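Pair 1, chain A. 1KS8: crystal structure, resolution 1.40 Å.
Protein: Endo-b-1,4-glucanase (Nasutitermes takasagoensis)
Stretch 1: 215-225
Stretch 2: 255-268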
# COMPACT_ATOMS: atom_id res chain seq x y z
N LEU A 215 4.16 -13.89 -8.86
CA LEU A 215 3.54 -14.62 -9.95
C LEU A 215 2.32 -15.40 -9.44
O LEU A 215 1.28 -15.45 -10.10
CB LEU A 215 4.55 -15.57 -10.60
CG LEU A 215 5.69 -14.89 -11.36
CD1 LEU A 215 6.69 -15.93 -11.85
CD2 LEU A 215 5.12 -14.10 -12.53
N VAL A 216 2.45 -15.98 -8.26
CA VAL A 216 1.36 -16.74 -7.66
C VAL A 216 0.25 -15.79 -7.23
O VAL A 216 -0.94 -16.05 -7.45
CB VAL A 216 1.84 -17.53 -6.42
CG1 VAL A 216 0.70 -18.35 -5.85
CG2 VAL A 216 3.02 -18.43 -6.79
N TRP A 217 0.64 -14.67 -6.63
CA TRP A 217 -0.28 -13.64 -6.16
C TRP A 217 -1.10 -13.11 -7.34
O TRP A 217 -2.33 -13.03 -7.26
CB TRP A 217 0.55 -12.52 -5.51
CG TRP A 217 -0.16 -11.30 -4.99
CD1 TRP A 217 0.06 -10.00 -5.38
CD2 TRP A 217 -1.06 -11.22 -3.87
NE1 TRP A 217 -0.63 -9.13 -4.57
CE2 TRP A 217 -1.33 -9.85 -3.64
CE3 TRP A 217 -1.67 -12.18 -3.04
CZ2 TRP A 217 -2.17 -9.41 -2.61
CZ3 TRP A 217 -2.51 -11.74 -2.02
CH2 TRP A 217 -2.75 -10.37 -1.81
N ALA A 218 -0.42 -12.75 -8.42
CA ALA A 218 -1.09 -12.23 -9.61
C ALA A 218 -2.03 -13.27 -10.23
O ALA A 218 -3.16 -12.95 -10.61
CB ALA A 218 -0.06 -11.79 -10.64
N ALA A 219 -1.56 -14.51 -10.33
CA ALA A 219 -2.38 -15.57 -10.90
C ALA A 219 -3.64 -15.79 -10.07
O ALA A 219 -4.73 -15.97 -10.62
CB ALA A 219 -1.58 -16.87 -10.99
N ALA A 220 -3.49 -15.78 -8.75
CA ALA A 220 -4.63 -15.97 -7.87
C ALA A 220 -5.66 -14.86 -8.05
O ALA A 220 -6.85 -15.12 -8.13
CB ALA A 220 -4.16 -16.03 -6.42
N TRP A 221 -5.19 -13.61 -8.11
CA TRP A 221 -6.11 -12.49 -8.30
C TRP A 221 -6.80 -12.55 -9.65
O TRP A 221 -7.98 -12.23 -9.76
CB TRP A 221 -5.37 -11.16 -8.12
CG TRP A 221 -5.30 -10.73 -6.69
CD1 TRP A 221 -4.21 -10.76 -5.87
CD2 TRP A 221 -6.40 -10.27 -5.89
NE1 TRP A 221 -4.56 -10.34 -4.60
CE2 TRP A 221 -5.90 -10.04 -4.59
CE3 TRP A 221 -7.76 -10.03 -6.15
CZ2 TRP A 221 -6.71 -9.58 -3.55
CZ3 TRP A 221 -8.56 -9.57 -5.12
CH2 TRP A 221 -8.04 -9.35 -3.83
N LEU A 222 -6.07 -12.96 -10.68
CA LEU A 222 -6.67 -13.07 -12.01
C LEU A 222 -7.74 -14.14 -12.01
O LEU A 222 -8.77 -14.00 -12.67
CB LEU A 222 -5.60 -13.37 -13.06
CG LEU A 222 -4.93 -12.10 -13.59
CD1 LEU A 222 -3.69 -12.45 -14.38
CD2 LEU A 222 -5.93 -11.32 -14.45
N TYR A 223 -7.52 -15.23 -11.28
CA TYR A 223 -8.52 -16.28 -11.21
C TYR A 223 -9.77 -15.72 -10.55
O TYR A 223 -10.89 -15.93 -11.02
CB TYR A 223 -8.01 -17.47 -10.40
CG TYR A 223 -9.09 -18.50 -10.13
CD1 TYR A 223 -9.74 -19.15 -11.18
CD2 TYR A 223 -9.48 -18.81 -8.83
CE1 TYR A 223 -10.76 -20.07 -10.94
CE2 TYR A 223 -10.49 -19.73 -8.57
CZ TYR A 223 -11.12 -20.36 -9.63
OH TYR A 223 -12.13 -21.27 -9.39
N ARG A 224 -9.59 -15.00 -9.45
CA ARG A 224 -10.71 -14.42 -8.74
C ARG A 224 -11.51 -13.45 -9.60
O ARG A 224 -12.73 -13.39 -9.51
CB ARG A 224 -10.22 -13.69 -7.48
CG ARG A 224 -11.33 -13.17 -6.60
CD ARG A 224 -10.79 -12.52 -5.33
NE ARG A 224 -11.86 -12.28 -4.37
CZ ARG A 224 -11.67 -11.96 -3.10
NH1 ARG A 224 -10.44 -11.84 -2.63
NH2 ARG A 224 -12.71 -11.80 -2.29
N ALA A 225 -10.81 -12.70 -10.45
CA ALA A 225 -11.43 -11.71 -11.32
C ALA A 225 -12.03 -12.25 -12.62
O ALA A 225 -12.85 -11.57 -13.25
CB ALA A 225 -10.43 -10.61 -11.65
N SER A 255 7.10 -9.04 0.16
CA SER A 255 6.85 -10.46 0.42
C SER A 255 5.46 -10.60 1.00
O SER A 255 5.16 -10.05 2.06
CB SER A 255 7.89 -11.01 1.41
OG SER A 255 7.70 -12.40 1.61
N LYS A 256 4.61 -11.35 0.31
CA LYS A 256 3.24 -11.52 0.77
C LYS A 256 2.77 -12.97 0.74
O LYS A 256 1.66 -13.27 0.31
CB LYS A 256 2.31 -10.66 -0.08
CG LYS A 256 2.51 -10.84 -1.57
CD LYS A 256 1.69 -9.84 -2.36
CE LYS A 256 2.07 -8.41 -2.03
NZ LYS A 256 3.49 -8.11 -2.36
N VAL A 257 3.62 -13.87 1.23
CA VAL A 257 3.30 -15.29 1.27
C VAL A 257 1.98 -15.52 2.02
O VAL A 257 1.15 -16.31 1.57
CB VAL A 257 4.42 -16.09 1.97
CG1 VAL A 257 4.06 -17.56 1.99
CG2 VAL A 257 5.74 -15.87 1.23
N SER A 258 1.79 -14.83 3.14
CA SER A 258 0.57 -15.00 3.91
C SER A 258 -0.65 -14.48 3.15
O SER A 258 -1.75 -15.00 3.30
CB SER A 258 0.68 -14.28 5.26
OG SER A 258 1.62 -14.94 6.10
N GLY A 259 -0.45 -13.44 2.35
CA GLY A 259 -1.54 -12.90 1.57
C GLY A 259 -1.95 -13.94 0.54
O GLY A 259 -3.13 -14.21 0.35
N VAL A 260 -0.96 -14.52 -0.13
CA VAL A 260 -1.20 -15.54 -1.14
C VAL A 260 -1.93 -16.73 -0.53
O VAL A 260 -2.91 -17.23 -1.09
CB VAL A 260 0.13 -16.05 -1.75
CG1 VAL A 260 -0.11 -17.30 -2.58
CG2 VAL A 260 0.76 -14.96 -2.61
N GLN A 261 -1.46 -17.16 0.63
CA GLN A 261 -2.05 -18.29 1.32
C GLN A 261 -3.49 -18.08 1.78
O GLN A 261 -4.34 -18.94 1.59
CB GLN A 261 -1.16 -18.68 2.50
CG GLN A 261 0.15 -19.31 2.04
CD GLN A 261 1.23 -19.30 3.10
OE1 GLN A 261 2.27 -19.94 2.95
NE2 GLN A 261 1.00 -18.57 4.19
N VAL A 262 -3.78 -16.93 2.39
CA VAL A 262 -5.14 -16.69 2.84
C VAL A 262 -6.07 -16.47 1.65
O VAL A 262 -7.25 -16.79 1.70
CB VAL A 262 -5.21 -15.50 3.84
CG1 VAL A 262 -5.10 -14.17 3.10
CG2 VAL A 262 -6.49 -15.57 4.65
N LEU A 263 -5.51 -15.95 0.56
CA LEU A 263 -6.29 -15.71 -0.66
C LEU A 263 -6.64 -17.06 -1.30
O LEU A 263 -7.79 -17.32 -1.61
CB LEU A 263 -5.49 -14.86 -1.65
CG LEU A 263 -6.21 -13.88 -2.58
CD1 LEU A 263 -5.34 -13.63 -3.80
CD2 LEU A 263 -7.56 -14.42 -3.02
N LEU A 264 -5.63 -17.90 -1.49
CA LEU A 264 -5.86 -19.21 -2.08
C LEU A 264 -6.75 -20.08 -1.21
O LEU A 264 -7.51 -20.91 -1.71
CB LEU A 264 -4.52 -19.93 -2.35
CG LEU A 264 -3.76 -19.43 -3.58
CD1 LEU A 264 -2.41 -20.12 -3.67
CD2 LEU A 264 -4.57 -19.68 -4.84
N ALA A 265 -6.68 -19.90 0.11
CA ALA A 265 -7.52 -20.67 1.01
C ALA A 265 -8.98 -20.34 0.71
O ALA A 265 -9.83 -21.22 0.69
CB ALA A 265 -7.19 -20.33 2.46
N LYS A 266 -9.26 -19.06 0.47
CA LYS A 266 -10.62 -18.63 0.17
C LYS A 266 -11.08 -19.08 -1.21
O LYS A 266 -12.22 -19.50 -1.39
CB LYS A 266 -10.72 -17.10 0.26
CG LYS A 266 -12.12 -16.56 0.02
CD LYS A 266 -12.17 -15.05 0.18
CE LYS A 266 -13.60 -14.53 0.12
NZ LYS A 266 -14.27 -14.86 -1.16
N LEU A 267 -10.19 -18.99 -2.19
CA LEU A 267 -10.50 -19.36 -3.57
C LEU A 267 -10.63 -20.86 -3.83
O LEU A 267 -11.38 -21.27 -4.72
CB LEU A 267 -9.45 -18.79 -4.52
CG LEU A 267 -9.31 -17.26 -4.56
CD1 LEU A 267 -8.16 -16.89 -5.48
CD2 LEU A 267 -10.61 -16.64 -5.05
N THR A 268 -9.91 -21.67 -3.06
CA THR A 268 -9.94 -23.12 -3.25
C THR A 268 -10.60 -23.89 -2.11
O THR A 268 -11.03 -25.03 -2.30
CB THR A 268 -8.52 -23.68 -3.42
OG1 THR A 268 -7.81 -23.54 -2.18
CG2 THR A 268 -7.78 -22.93 -4.52
O HOH W 1 -15.30 -12.58 -3.27

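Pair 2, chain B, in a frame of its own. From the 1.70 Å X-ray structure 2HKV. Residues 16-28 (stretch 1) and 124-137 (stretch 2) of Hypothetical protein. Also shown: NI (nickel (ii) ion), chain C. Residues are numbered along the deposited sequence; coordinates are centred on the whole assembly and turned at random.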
# COMPACT_ATOMS: atom_id res chain seq x y z
N GLY B 16 -9.76 0.78 1.13
CA GLY B 16 -8.78 1.82 1.43
C GLY B 16 -9.41 3.13 1.80
O GLY B 16 -9.02 3.77 2.78
N VAL B 17 -10.39 3.56 1.04
CA VAL B 17 -11.02 4.83 1.28
C VAL B 17 -11.90 4.79 2.52
O VAL B 17 -11.84 5.69 3.35
CB VAL B 17 -11.86 5.26 0.06
CG1 VAL B 17 -12.78 6.47 0.40
CG2 VAL B 17 -10.93 5.58 -1.13
N ARG B 18 -12.71 3.75 2.69
CA ARG B 18 -13.56 3.73 3.87
C ARG B 18 -12.80 3.63 5.19
O ARG B 18 -13.16 4.29 6.19
CB ARG B 18 -14.59 2.64 3.79
CG ARG B 18 -15.56 2.91 2.66
CD ARG B 18 -16.70 1.96 2.64
NE ARG B 18 -16.22 0.60 2.58
CZ ARG B 18 -16.06 -0.12 1.47
NH1 ARG B 18 -16.36 0.37 0.24
NH2 ARG B 18 -15.59 -1.37 1.60
N THR B 19 -11.75 2.81 5.21
CA THR B 19 -10.89 2.73 6.39
C THR B 19 -10.14 4.02 6.64
O THR B 19 -10.03 4.44 7.77
CB THR B 19 -9.93 1.55 6.35
OG1 THR B 19 -9.13 1.59 5.15
CG2 THR B 19 -10.74 0.18 6.44
N THR B 20 -9.67 4.71 5.60
CA THR B 20 -9.05 6.01 5.79
C THR B 20 -10.00 7.03 6.39
O THR B 20 -9.61 7.79 7.30
CB THR B 20 -8.43 6.55 4.49
OG1 THR B 20 -7.43 5.62 4.05
CG2 THR B 20 -7.76 7.94 4.69
N ARG B 21 -11.25 7.02 5.91
CA ARG B 21 -12.28 7.91 6.41
C ARG B 21 -12.45 7.66 7.91
O ARG B 21 -12.51 8.60 8.70
CB ARG B 21 -13.60 7.71 5.63
CG ARG B 21 -14.56 8.81 5.77
CD ARG B 21 -15.94 8.42 5.21
NE ARG B 21 -15.86 8.14 3.77
CZ ARG B 21 -16.38 7.08 3.15
NH1 ARG B 21 -17.08 6.15 3.82
NH2 ARG B 21 -16.23 6.96 1.84
N ASP B 22 -12.48 6.39 8.32
CA ASP B 22 -12.66 6.06 9.73
C ASP B 22 -11.48 6.56 10.54
O ASP B 22 -11.66 7.12 11.64
CB ASP B 22 -12.81 4.56 9.93
CG ASP B 22 -14.11 4.02 9.35
OD1 ASP B 22 -15.12 4.80 9.29
OD2 ASP B 22 -14.13 2.81 8.98
N LEU B 23 -10.27 6.39 10.00
CA LEU B 23 -9.07 6.83 10.74
C LEU B 23 -9.08 8.34 10.95
O LEU B 23 -8.80 8.79 12.05
CB LEU B 23 -7.76 6.42 10.03
CG LEU B 23 -7.34 4.94 10.07
CD1 LEU B 23 -6.08 4.73 9.18
CD2 LEU B 23 -7.03 4.48 11.50
N ILE B 24 -9.43 9.09 9.90
CA ILE B 24 -9.46 10.54 9.97
C ILE B 24 -10.45 10.94 11.05
O ILE B 24 -10.12 11.78 11.87
CB ILE B 24 -9.78 11.18 8.56
CG1 ILE B 24 -8.58 10.99 7.62
CG2 ILE B 24 -10.16 12.68 8.69
CD1 ILE B 24 -8.86 11.35 6.16
N ARG B 25 -11.61 10.27 11.11
CA ARG B 25 -12.60 10.59 12.17
C ARG B 25 -12.14 10.27 13.61
O ARG B 25 -12.75 10.73 14.58
CB ARG B 25 -13.92 9.91 11.87
CG ARG B 25 -14.63 10.44 10.63
CD ARG B 25 -15.66 9.42 10.19
NE ARG B 25 -16.58 9.94 9.19
CZ ARG B 25 -17.26 9.20 8.31
NH1 ARG B 25 -17.13 7.87 8.29
NH2 ARG B 25 -18.07 9.79 7.44
N LEU B 26 -11.06 9.52 13.77
CA LEU B 26 -10.52 9.23 15.10
C LEU B 26 -9.66 10.36 15.60
O LEU B 26 -9.52 10.55 16.80
CB LEU B 26 -9.73 7.91 15.10
CG LEU B 26 -10.51 6.64 14.73
CD1 LEU B 26 -9.64 5.41 14.97
CD2 LEU B 26 -11.79 6.55 15.52
N ILE B 27 -9.10 11.15 14.69
CA ILE B 27 -8.07 12.07 15.05
C ILE B 27 -8.63 13.16 15.98
O ILE B 27 -9.68 13.75 15.70
CB ILE B 27 -7.41 12.69 13.81
CG1 ILE B 27 -6.78 11.60 12.91
CG2 ILE B 27 -6.38 13.79 14.30
CD1 ILE B 27 -6.17 12.12 11.59
N GLN B 28 -7.95 13.40 17.10
CA GLN B 28 -8.37 14.38 18.08
C GLN B 28 -7.80 15.73 17.72
O GLN B 28 -6.70 15.80 17.20
CB GLN B 28 -7.89 13.95 19.47
CG GLN B 28 -8.26 12.51 19.89
CD GLN B 28 -7.27 11.94 20.90
N HIS B 124 -0.35 3.77 -3.77
CA HIS B 124 -0.01 5.02 -3.08
C HIS B 124 -0.95 5.34 -1.90
O HIS B 124 -0.52 5.67 -0.79
CB HIS B 124 0.01 6.13 -4.16
CG HIS B 124 0.56 7.42 -3.69
ND1 HIS B 124 0.36 8.58 -4.38
CD2 HIS B 124 1.28 7.73 -2.60
CE1 HIS B 124 0.95 9.56 -3.73
NE2 HIS B 124 1.53 9.05 -2.67
N LEU B 125 -2.23 5.06 -2.08
CA LEU B 125 -3.21 5.17 -1.02
C LEU B 125 -2.90 4.25 0.19
O LEU B 125 -2.87 4.73 1.36
CB LEU B 125 -4.64 4.92 -1.53
CG LEU B 125 -5.75 5.16 -0.50
CD1 LEU B 125 -6.02 6.64 -0.30
CD2 LEU B 125 -7.05 4.39 -0.95
N TYR B 126 -2.61 3.01 -0.06
CA TYR B 126 -2.28 2.03 0.98
C TYR B 126 -0.96 2.37 1.64
O TYR B 126 -0.83 2.22 2.83
CB TYR B 126 -2.31 0.59 0.41
CG TYR B 126 -3.71 -0.01 0.44
CD1 TYR B 126 -4.63 0.26 -0.59
CD2 TYR B 126 -4.09 -0.88 1.43
CE1 TYR B 126 -5.91 -0.22 -0.59
CE2 TYR B 126 -5.36 -1.42 1.45
CZ TYR B 126 -6.25 -1.13 0.41
OH TYR B 126 -7.51 -1.68 0.44
N HIS B 127 0.01 2.91 0.89
CA HIS B 127 1.27 3.42 1.48
C HIS B 127 0.98 4.48 2.58
O HIS B 127 1.48 4.40 3.69
CB HIS B 127 2.16 4.00 0.37
CG HIS B 127 3.40 4.71 0.85
ND1 HIS B 127 4.54 4.04 1.23
CD2 HIS B 127 3.65 6.03 1.03
CE1 HIS B 127 5.46 4.92 1.61
NE2 HIS B 127 4.95 6.14 1.50
N HIS B 128 0.19 5.49 2.25
CA HIS B 128 -0.05 6.52 3.20
C HIS B 128 -1.09 6.19 4.24
O HIS B 128 -1.00 6.76 5.34
CB HIS B 128 -0.36 7.87 2.55
CG HIS B 128 0.78 8.44 1.79
ND1 HIS B 128 1.94 8.88 2.41
CD2 HIS B 128 0.92 8.72 0.48
CE1 HIS B 128 2.74 9.40 1.48
NE2 HIS B 128 2.17 9.25 0.29
N ARG B 129 -2.05 5.31 3.96
CA ARG B 129 -2.97 4.85 5.01
C ARG B 129 -2.14 4.19 6.13
O ARG B 129 -2.37 4.39 7.35
CB ARG B 129 -3.94 3.84 4.46
CG ARG B 129 -5.04 3.46 5.46
CD ARG B 129 -5.93 2.31 4.99
NE ARG B 129 -5.18 1.05 4.92
CZ ARG B 129 -5.74 -0.15 4.96
NH1 ARG B 129 -7.04 -0.29 5.01
NH2 ARG B 129 -4.96 -1.21 4.87
N SER B 130 -1.15 3.38 5.73
CA SER B 130 -0.23 2.73 6.69
C SER B 130 0.52 3.76 7.52
O SER B 130 0.64 3.63 8.79
CB SER B 130 0.76 1.84 5.96
OG SER B 130 1.48 1.03 6.87
N GLN B 131 1.04 4.80 6.85
CA GLN B 131 1.75 5.87 7.56
C GLN B 131 0.85 6.48 8.64
O GLN B 131 1.29 6.67 9.81
CB GLN B 131 2.13 6.95 6.58
CG GLN B 131 3.04 7.99 7.13
CD GLN B 131 3.57 8.91 6.05
OE1 GLN B 131 3.23 8.77 4.87
NE2 GLN B 131 4.46 9.85 6.45
N LEU B 132 -0.39 6.81 8.25
CA LEU B 132 -1.34 7.46 9.18
C LEU B 132 -1.60 6.52 10.32
O LEU B 132 -1.60 6.94 11.50
CB LEU B 132 -2.65 7.88 8.49
CG LEU B 132 -3.68 8.56 9.43
CD1 LEU B 132 -3.08 9.84 10.16
CD2 LEU B 132 -4.98 8.81 8.61
N LEU B 133 -1.78 5.24 10.02
CA LEU B 133 -2.02 4.27 11.08
C LEU B 133 -0.82 4.21 12.08
O LEU B 133 -1.01 4.20 13.34
CB LEU B 133 -2.27 2.90 10.46
CG LEU B 133 -2.53 1.73 11.40
CD1 LEU B 133 -3.98 1.75 11.84
CD2 LEU B 133 -2.21 0.41 10.63
N ASP B 134 0.39 4.19 11.54
CA ASP B 134 1.60 4.18 12.39
C ASP B 134 1.66 5.45 13.26
O ASP B 134 2.00 5.37 14.43
CB ASP B 134 2.87 4.12 11.58
CG ASP B 134 3.10 2.78 10.93
OD1 ASP B 134 2.44 1.78 11.33
OD2 ASP B 134 3.99 2.74 10.01
N TYR B 135 1.31 6.60 12.70
CA TYR B 135 1.32 7.83 13.46
C TYR B 135 0.33 7.75 14.63
O TYR B 135 0.67 8.15 15.74
CB TYR B 135 0.86 9.01 12.62
CG TYR B 135 1.89 9.63 11.70
CD1 TYR B 135 3.07 8.97 11.37
CD2 TYR B 135 1.67 10.88 11.16
CE1 TYR B 135 3.98 9.54 10.48
CE2 TYR B 135 2.59 11.47 10.31
CZ TYR B 135 3.74 10.80 9.98
OH TYR B 135 4.64 11.40 9.13
N LEU B 136 -0.90 7.32 14.35
CA LEU B 136 -1.92 7.30 15.39
C LEU B 136 -1.53 6.29 16.46
O LEU B 136 -1.63 6.56 17.62
CB LEU B 136 -3.33 7.01 14.80
CG LEU B 136 -3.91 8.12 13.90
CD1 LEU B 136 -5.39 7.77 13.52
CD2 LEU B 136 -3.79 9.53 14.41
N ASN B 137 -0.99 5.14 16.06
CA ASN B 137 -0.49 4.16 17.03
C ASN B 137 0.72 4.67 17.83
O ASN B 137 0.82 4.41 19.04
CB ASN B 137 -0.16 2.85 16.35
CG ASN B 137 -1.40 2.02 16.04
OD1 ASN B 137 -2.40 2.06 16.77
ND2 ASN B 137 -1.33 1.27 14.96
NI NI C . 2.72 10.29 -1.40
O HOH W 2 4.27 11.46 -0.26
O HOH W 3 3.45 11.35 -3.03

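The sharpest difference between the two pairs lies where W217(A) of pair 1 coincides with T20(B) of pair 2: an indole fills the space between the helices in one, a small hydroxyl side chain stands in the other. In pair 1 the aromatic ring does the work. K256(A) lays its aliphatic chain over one face of the indole, with K256(A) CD 3.3 Å from W217(A) CE2, a CH-pi contact. Farther along, W217(A) CZ3 comes within 3.4 Å of G259(A) C, an approach to bare backbone at a residue without a side chain; an ideal CB there would lie a tight 3.2 Å from W217(A) CZ3.

In pair 2 the long side chain at this level is on the other helix, and it heads for the V216(A) position instead of the indole's place. R129(B), which matches V260(A), sits among G16(B), T19(B), T20(B) and L23(B), its methylene CG 3.5 Å from T20(B) OG1. Its guanidinium reaches T19(B), where R129(B) NH1 donates a hydrogen bond of 2.8 Å to T19(B) OG1. The equivalent residues in pair 1, V216(A) and V260(A), meet through methyl groups instead, CG1 of V216(A) to CG1 of V260(A) at 3.5 Å; no hydrogen bond crosses between its two stretches.

Beneath these differences the frame is nearly identical. Fourteen central residues superpose with an RMSD of 0.4 Å. In both pairs the helices run in roughly the same direction, crossing at 28° and 25°, with axes 9.6 and 10.5 Å apart at closest approach.

The best-conserved side-chain positions are two leucines: L263(A) matches L132(B), and L267(A) matches L136(B), their side-chain centres 0.3 Å apart in each case. Their surroundings differ. L263(A) is a knob among W217(A), A220(A), W221(A) and R224(A), its CD1 lying over the face of the W221(A) ring and 3.7 Å from A220(A) CB. In pair 2, L23(B) replaces A220(A) and becomes the knob itself, set among R129(B), L132(B), L133(B) and L136(B), with L23(B) CB 3.9 Å from L132(B) CD2.

At the next turn, R224(A) matches I27(B). The isoleucine extends the apolar seam, I27(B) CG1 lying 3.9 Å from L136(B) CD2. R224(A) also packs on a leucine, its CB 3.8 Å from L267(A) CD2, but it carries its charge to K266(A), with R224(A) NH2 and K266(A) NZ 3.6 Å apart. A water accepts from both of these like-charged groups, weakly from the lysine.

The same backbone arrangement, here, accepts different side chains at matched positions: an indole or a threonine, a valine or an arginine, an alanine or a leucine, around two leucines that keep their places.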